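PDB 5V3S: Two-component insecticidal protein 16 kDa unit from Alcaligenes faecalis, which forms the 16 kDa aegerolysin-family part of a two-component insecticidal toxin that kills corn rootworm. Local coordinates for residues 16-21 with 107-112. Numbering follows the deposited sequence.
Sequences YAQWME and GSNSDE. Unlike the reference sequence in segment 16-21: Met20 (reference Ile).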
ATOM      1  N   TYR A  16       4.107  -9.902 -15.057  1.00 27.01           N
ATOM      2  CA  TYR A  16       4.930  -9.145 -14.093  1.00 26.90           C
ATOM      3  C   TYR A  16       5.079  -7.715 -14.550  1.00 29.97           C
ATOM      4  O   TYR A  16       5.546  -6.847 -13.797  1.00 28.98           O
ATOM      5  CB  TYR A  16       6.318  -9.765 -13.890  1.00 24.98           C
ATOM      6  CG  TYR A  16       6.374 -11.002 -13.044  1.00 22.35           C
ATOM      7  CD1 TYR A  16       5.223 -11.632 -12.632  1.00 23.75           C
ATOM      8  CD2 TYR A  16       7.597 -11.540 -12.640  1.00 22.68           C
ATOM      9  CE1 TYR A  16       5.290 -12.783 -11.878  1.00 24.52           C
ATOM     10  CE2 TYR A  16       7.650 -12.719 -11.920  1.00 22.72           C
ATOM     11  CZ  TYR A  16       6.500 -13.304 -11.524  1.00 20.11           C
ATOM     12  OH  TYR A  16       6.532 -14.456 -10.791  1.00 28.81           O
ATOM     13  N   ALA A  17       4.653  -7.461 -15.786  1.00 25.86           N
ATOM     14  CA  ALA A  17       4.774  -6.148 -16.356  1.00 26.70           C
ATOM     15  C   ALA A  17       3.841  -5.132 -15.695  1.00 23.96           C
ATOM     16  O   ALA A  17       4.036  -3.950 -15.870  1.00 26.26           O
ATOM     17  CB  ALA A  17       4.524  -6.221 -17.854  1.00 24.40           C
ATOM     18  N   GLN A  18       2.795  -5.594 -15.009  1.00 22.29           N
ATOM     19  CA  GLN A  18       1.951  -4.714 -14.159  1.00 21.12           C
ATOM     20  C   GLN A  18       2.332  -4.986 -12.701  1.00 20.36           C
ATOM     21  O   GLN A  18       2.294  -6.125 -12.228  1.00 18.21           O
ATOM     22  CB  GLN A  18       0.481  -4.974 -14.426  1.00 24.84           C
ATOM     23  CG  GLN A  18      -0.456  -4.145 -13.568  1.00 25.85           C
ATOM     24  CD  GLN A  18      -0.151  -2.653 -13.698  1.00 28.20           C
ATOM     25  OE1 GLN A  18       0.900  -2.182 -13.269  1.00 25.27           O
ATOM     26  NE2 GLN A  18      -1.001  -1.950 -14.432  1.00 25.25           N
ATOM     27  N   TRP A  19       2.818  -3.951 -12.011  1.00 18.55           N
ATOM     28  CA  TRP A  19       3.393  -4.180 -10.711  1.00 17.95           C
ATOM     29  C   TRP A  19       3.325  -2.851  -9.962  1.00 16.92           C
ATOM     30  O   TRP A  19       3.203  -1.759 -10.571  1.00 15.24           O
ATOM     31  CB  TRP A  19       4.834  -4.669 -10.769  1.00 19.57           C
ATOM     32  CG  TRP A  19       5.748  -3.632 -11.375  1.00 21.20           C
ATOM     33  CD1 TRP A  19       5.981  -3.437 -12.719  1.00 22.54           C
ATOM     34  CD2 TRP A  19       6.532  -2.637 -10.680  1.00 21.13           C
ATOM     35  NE1 TRP A  19       6.852  -2.389 -12.894  1.00 23.24           N
ATOM     36  CE2 TRP A  19       7.201  -1.874 -11.662  1.00 22.60           C
ATOM     37  CE3 TRP A  19       6.687  -2.291  -9.337  1.00 20.96           C
ATOM     38  CZ2 TRP A  19       8.051  -0.816 -11.343  1.00 24.18           C
ATOM     39  CZ3 TRP A  19       7.564  -1.234  -9.004  1.00 21.21           C
ATOM     40  CH2 TRP A  19       8.223  -0.503  -9.990  1.00 23.62           C
HETATM   41  N   MSE A  20       3.325  -2.980  -8.646  1.00 16.87           N
HETATM   42  CA  MSE A  20       3.327  -1.812  -7.777  1.00 15.35           C
HETATM   43  C   MSE A  20       4.188  -2.178  -6.572  1.00 13.92           C
HETATM   44  O   MSE A  20       4.282  -3.340  -6.165  1.00 12.65           O
HETATM   45  CB  MSE A  20       1.892  -1.398  -7.351  1.00 15.09           C
HETATM   46  CG  MSE A  20       1.006  -2.435  -6.618  1.00 17.67           C
HETATM   47 SE   MSE A  20       1.430  -2.412  -4.654  0.73 18.04          SE
HETATM   48  CE  MSE A  20       0.038  -1.050  -4.393  1.00 20.36           C
ATOM     49  N   GLU A  21       4.810  -1.172  -5.965  1.00 14.85           N
ATOM     50  CA  GLU A  21       5.399  -1.357  -4.654  1.00 14.95           C
ATOM     51  C   GLU A  21       5.047  -0.122  -3.855  1.00 14.96           C
ATOM     52  O   GLU A  21       5.242   0.963  -4.343  1.00 16.42           O
ATOM     53  CB  GLU A  21       6.933  -1.576  -4.640  1.00 17.94           C
ATOM     54  CG  GLU A  21       7.330  -2.925  -5.198  1.00 20.35           C
ATOM     55  CD  GLU A  21       8.711  -3.403  -4.858  1.00 22.83           C
ATOM     56  OE1 GLU A  21       9.410  -2.695  -4.072  1.00 18.90           O
ATOM     57  OE2 GLU A  21       9.047  -4.514  -5.392  1.00 21.79           O
ATOM     58  N   GLY A 107      -6.017  -1.793 -19.320  1.00 45.11           N
ATOM     59  CA  GLY A 107      -6.830  -0.715 -18.781  1.00 42.29           C
ATOM     60  C   GLY A 107      -5.981   0.335 -18.090  1.00 40.77           C
ATOM     61  O   GLY A 107      -4.760   0.247 -18.063  1.00 42.09           O
ATOM     62  N   SER A 108      -6.636   1.332 -17.525  1.00 38.65           N
ATOM     63  CA  SER A 108      -5.923   2.425 -16.872  1.00 37.27           C
ATOM     64  C   SER A 108      -5.824   2.139 -15.373  1.00 34.47           C
ATOM     65  O   SER A 108      -6.802   1.680 -14.759  1.00 33.82           O
ATOM     66  CB  SER A 108      -6.625   3.761 -17.107  1.00 40.49           C
ATOM     67  OG  SER A 108      -8.027   3.590 -17.194  1.00 47.45           O
ATOM     68  N   ASN A 109      -4.633   2.380 -14.835  1.00 34.86           N
ATOM     69  CA  ASN A 109      -4.362   2.335 -13.375  1.00 30.59           C
ATOM     70  C   ASN A 109      -5.258   3.348 -12.704  1.00 31.04           C
ATOM     71  O   ASN A 109      -5.441   4.467 -13.241  1.00 29.15           O
ATOM     72  CB  ASN A 109      -2.884   2.706 -13.096  1.00 32.86           C
ATOM     73  CG  ASN A 109      -1.884   1.716 -13.660  1.00 33.54           C
ATOM     74  OD1 ASN A 109      -1.978   0.499 -13.443  1.00 37.23           O
ATOM     75  ND2 ASN A 109      -0.860   2.233 -14.326  1.00 32.49           N
ATOM     76  N   SER A 110      -5.848   2.973 -11.554  1.00 27.71           N
ATOM     77  CA  SER A 110      -6.418   3.931 -10.648  1.00 23.41           C
ATOM     78  C   SER A 110      -6.085   3.559  -9.190  1.00 22.64           C
ATOM     79  O   SER A 110      -5.726   2.402  -8.861  1.00 18.71           O
ATOM     80  CB  SER A 110      -7.933   4.014 -10.795  1.00 26.20           C
ATOM     81  OG  SER A 110      -8.588   2.856 -10.269  1.00 27.73           O
ATOM     82  N   ASP A 111      -6.204   4.550  -8.337  1.00 21.54           N
ATOM     83  CA  ASP A 111      -6.134   4.246  -6.877  1.00 20.98           C
ATOM     84  C   ASP A 111      -6.965   5.193  -6.075  1.00 23.09           C
ATOM     85  O   ASP A 111      -7.670   6.079  -6.610  1.00 22.69           O
ATOM     86  CB  ASP A 111      -4.665   4.209  -6.470  1.00 21.30           C
ATOM     87  CG  ASP A 111      -4.017   5.612  -6.358  1.00 23.82           C
ATOM     88  OD1 ASP A 111      -4.741   6.690  -6.533  1.00 22.48           O
ATOM     89  OD2 ASP A 111      -2.780   5.576  -6.078  1.00 21.35           O
ATOM     90  N   GLU A 112      -6.930   5.036  -4.766  1.00 20.42           N
ATOM     91  CA  GLU A 112      -7.726   5.900  -3.926  1.00 20.94           C
ATOM     92  C   GLU A 112      -7.205   5.718  -2.545  1.00 17.98           C
ATOM     93  O   GLU A 112      -7.074   4.586  -2.109  1.00 14.92           O
ATOM     94  CB  GLU A 112      -9.178   5.488  -3.936  1.00 23.04           C
ATOM     95  CG  GLU A 112     -10.033   6.192  -2.903  1.00 31.64           C
ATOM     96  CD  GLU A 112     -10.656   7.434  -3.428  1.00 33.03           C
ATOM     97  OE1 GLU A 112     -10.068   8.064  -4.337  1.00 45.04           O
ATOM     98  OE2 GLU A 112     -11.751   7.761  -2.936  1.00 42.34           O
TER
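Gln18 and Asn109 face each other just ahead of strands 19-27 and 110-115, with 9.5 Å between Gln18 CA and Asn109 CA, a spacing that leaves the meeting to side chains. Both CB atoms point across the gap, and the two amides advance from opposite directions until Gln18 NE2 lies 2.8 Å from Asn109 OD1, the one close approach between 16-21 and 107-112. Their planes are turned 62° apart, so the pair is neither stacked nor coplanar. Gln18 leaves its backbone with CG opposite N (chi1 178°) and then bends at the next torsion, a course that carries NE2 to Asn109 while OE1 turns back toward its own chain. There OE1 accepts a hydrogen bond chiefly from Met135 N, and a weak, bent one (122°) from Trp19 N. Asn109 ND2, for its part, donates to the carbonyl oxygens of Gly133 and Pro131, while both side chains touch Cys103 of strand 94-103. The two strands belong to different sheets of the aegerolysin β-fold, and the contact spans them at one end, beside the loop before strand 136-144. With both amides buried, the chemistry illustrates how polar groups can be accommodated inside a β-fold: the backbone bonds to Gln18 OE1 and Asn109 ND2 probably set how each amide is turned, consistent with the nitrogen of one lying close to the oxygen of the other.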